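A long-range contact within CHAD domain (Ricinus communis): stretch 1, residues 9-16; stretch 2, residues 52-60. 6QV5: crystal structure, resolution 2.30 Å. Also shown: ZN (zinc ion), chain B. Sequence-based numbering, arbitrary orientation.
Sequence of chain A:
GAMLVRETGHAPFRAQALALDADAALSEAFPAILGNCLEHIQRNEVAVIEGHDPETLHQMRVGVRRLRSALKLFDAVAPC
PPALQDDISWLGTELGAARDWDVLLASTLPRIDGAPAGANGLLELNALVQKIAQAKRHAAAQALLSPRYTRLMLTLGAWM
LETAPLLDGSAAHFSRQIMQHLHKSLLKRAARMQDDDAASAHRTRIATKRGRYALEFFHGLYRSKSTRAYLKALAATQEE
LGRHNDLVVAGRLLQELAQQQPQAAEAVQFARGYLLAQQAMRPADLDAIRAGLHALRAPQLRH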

# COMPACT_ATOMS: atom_id res chain seq x y z
N GLY A 9 14.69 15.21 -1.32
CA GLY A 9 15.46 15.62 -0.16
C GLY A 9 14.68 16.51 0.79
O GLY A 9 14.14 17.54 0.37
N HIS A 10 14.60 16.09 2.08
CA HIS A 10 13.92 16.75 3.21
C HIS A 10 12.39 16.79 3.10
O HIS A 10 11.71 16.47 4.08
CB HIS A 10 14.48 18.15 3.50
N ALA A 11 11.84 17.18 1.93
CA ALA A 11 10.40 17.29 1.69
C ALA A 11 9.79 15.99 1.12
O ALA A 11 10.35 15.41 0.19
CB ALA A 11 10.10 18.46 0.77
N PRO A 12 8.62 15.53 1.65
CA PRO A 12 8.01 14.30 1.11
C PRO A 12 7.27 14.55 -0.20
O PRO A 12 6.63 15.59 -0.36
CB PRO A 12 7.05 13.85 2.23
CG PRO A 12 7.20 14.85 3.35
CD PRO A 12 7.82 16.08 2.76
N PHE A 13 7.36 13.59 -1.14
CA PHE A 13 6.71 13.69 -2.44
C PHE A 13 5.49 12.78 -2.54
O PHE A 13 5.62 11.55 -2.48
CB PHE A 13 7.70 13.42 -3.58
CG PHE A 13 7.18 13.67 -4.98
CD1 PHE A 13 7.31 14.92 -5.57
CD2 PHE A 13 6.60 12.65 -5.72
CE1 PHE A 13 6.84 15.15 -6.87
CE2 PHE A 13 6.13 12.88 -7.02
CZ PHE A 13 6.25 14.13 -7.59
N ARG A 14 4.31 13.38 -2.71
CA ARG A 14 3.04 12.67 -2.89
C ARG A 14 2.82 12.41 -4.38
O ARG A 14 3.35 13.15 -5.22
CB ARG A 14 1.88 13.49 -2.31
CG ARG A 14 1.63 13.20 -0.84
CD ARG A 14 1.77 14.45 0.01
NE ARG A 14 1.70 14.13 1.44
CZ ARG A 14 0.57 14.11 2.15
NH1 ARG A 14 -0.59 14.40 1.57
NH2 ARG A 14 0.60 13.81 3.44
N ALA A 15 2.05 11.35 -4.71
CA ALA A 15 1.74 10.96 -6.09
C ALA A 15 1.09 12.11 -6.85
O ALA A 15 0.08 12.66 -6.39
CB ALA A 15 0.85 9.73 -6.10
N GLN A 16 1.70 12.52 -7.97
CA GLN A 16 1.22 13.61 -8.83
C GLN A 16 -0.12 13.25 -9.45
O GLN A 16 -0.32 12.10 -9.86
CB GLN A 16 2.25 13.92 -9.93
CG GLN A 16 2.80 15.34 -9.85
CD GLN A 16 3.67 15.66 -11.04
OE1 GLN A 16 4.89 15.46 -11.02
NE2 GLN A 16 3.07 16.18 -12.10
ZN ZN B . 20.33 7.24 11.23
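Stretch 2 (52-60) HDPETLHQM

Stretch 2 lays the first turns of a helix along an extended, irregular segment of chain, in a small contact of 327 Å² built from van der Waals packing and one salt bridge, with no hydrogen bond across it among the modelled atoms. The helix starts at Pro54 and continues past Met60. Asp53 caps the helix N-terminus, its OD1 accepting from Glu55 N at 3.1 Å; separately, Thr56 OG1 donates to Asp53 O at 2.9 Å.

Stretch 1 turns at His10 and then runs extended from Ala11 to Gln16, in the same sense as the helix. The register is simple: His10 lies nearest Asp53, Pro12 nearest Thr56 and Arg14 nearest Gln59, with CA-CA distances of 8.1, 4.6 and 6.2 Å. Two residues of extended chain thus keep pace with about three of helix, and the tightest backbone approach falls at Pro12.

Pro12 points its CB toward the helix and rests on two neighbouring side chains, CB lying 3.8 Å from Thr56 CG2 and 4.0 Å from Glu55 CG. The CA-to-CB bond of Phe13 points away, yet its carbonyl O reaches 3.4 Å from Gln59 CB, so backbone does the packing there.

Arg14 starts sideways and brings its end nearer. Its NH2 forms a salt bridge with Glu55 OE2 at 3.4 Å, while Gln59 NE2 lies over one face of the guanidinium. Within the helix, Gln59 NE2 donates to Glu55 OE2 at 2.8 Å, one turn back, tying the acid and amide together beside the arginine. Gln59 OE1, hydrogen-bonded elsewhere in the structure, also sits 3.4 Å from Arg14 CA. The rule is economical: helix positions i and i+4, Glu55 and Gln59, form a bonded polar pair beside Arg14, while Pro12 packs against Glu55 and Thr56.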

# COMPACT_ATOMS: atom_id res chain seq x y z
N HIS A 52 15.21 10.29 8.54
CA HIS A 52 14.41 9.36 9.35
C HIS A 52 12.92 9.78 9.41
O HIS A 52 12.17 9.26 10.24
CB HIS A 52 15.00 9.23 10.77
CG HIS A 52 16.16 8.29 10.84
ND1 HIS A 52 15.98 6.93 11.03
CD2 HIS A 52 17.48 8.55 10.74
CE1 HIS A 52 17.20 6.41 11.04
NE2 HIS A 52 18.13 7.35 10.87
N ASP A 53 12.51 10.68 8.50
CA ASP A 53 11.13 11.18 8.38
C ASP A 53 10.19 10.02 8.02
O ASP A 53 10.43 9.33 7.03
CB ASP A 53 11.05 12.30 7.32
CG ASP A 53 9.80 13.16 7.35
OD1 ASP A 53 8.68 12.60 7.38
OD2 ASP A 53 9.93 14.41 7.29
N PRO A 54 9.13 9.76 8.83
CA PRO A 54 8.23 8.63 8.52
C PRO A 54 7.38 8.81 7.26
O PRO A 54 7.09 7.82 6.59
CB PRO A 54 7.38 8.49 9.78
CG PRO A 54 7.39 9.84 10.39
CD PRO A 54 8.71 10.45 10.07
N GLU A 55 6.98 10.06 6.94
CA GLU A 55 6.14 10.39 5.79
C GLU A 55 6.85 10.14 4.44
O GLU A 55 6.20 9.66 3.51
CB GLU A 55 5.61 11.83 5.90
CG GLU A 55 4.55 12.23 4.86
CD GLU A 55 3.31 11.36 4.74
OE1 GLU A 55 2.82 10.85 5.77
OE2 GLU A 55 2.81 11.21 3.60
N THR A 56 8.16 10.45 4.36
CA THR A 56 8.98 10.25 3.15
C THR A 56 9.06 8.75 2.83
O THR A 56 8.94 8.37 1.66
CB THR A 56 10.36 10.89 3.31
OG1 THR A 56 11.06 10.25 4.38
CG2 THR A 56 10.29 12.40 3.55
N LEU A 57 9.24 7.91 3.87
CA LEU A 57 9.29 6.45 3.78
C LEU A 57 7.89 5.91 3.43
O LEU A 57 7.78 5.00 2.60
CB LEU A 57 9.82 5.85 5.10
CG LEU A 57 9.76 4.33 5.29
CD1 LEU A 57 10.76 3.61 4.38
CD2 LEU A 57 10.02 3.96 6.73
N HIS A 58 6.83 6.49 4.04
CA HIS A 58 5.43 6.12 3.80
C HIS A 58 5.08 6.36 2.33
O HIS A 58 4.54 5.45 1.69
CB HIS A 58 4.49 6.91 4.74
CG HIS A 58 3.02 6.64 4.54
ND1 HIS A 58 2.08 7.64 4.71
CD2 HIS A 58 2.38 5.50 4.19
CE1 HIS A 58 0.91 7.08 4.46
NE2 HIS A 58 1.04 5.79 4.14
N GLN A 59 5.42 7.54 1.79
CA GLN A 59 5.18 7.90 0.40
C GLN A 59 5.92 7.00 -0.59
O GLN A 59 5.36 6.65 -1.62
CB GLN A 59 5.48 9.38 0.13
CG GLN A 59 4.43 10.35 0.69
CD GLN A 59 3.01 10.04 0.25
OE1 GLN A 59 2.71 9.89 -0.94
NE2 GLN A 59 2.11 9.91 1.21
N MET A 60 7.17 6.59 -0.25
CA MET A 60 7.96 5.69 -1.10
C MET A 60 7.38 4.28 -1.11
O MET A 60 7.33 3.65 -2.17
CB MET A 60 9.44 5.68 -0.69
CG MET A 60 10.35 5.24 -1.81
SD MET A 60 12.09 5.09 -1.34
CE MET A 60 12.80 4.82 -2.91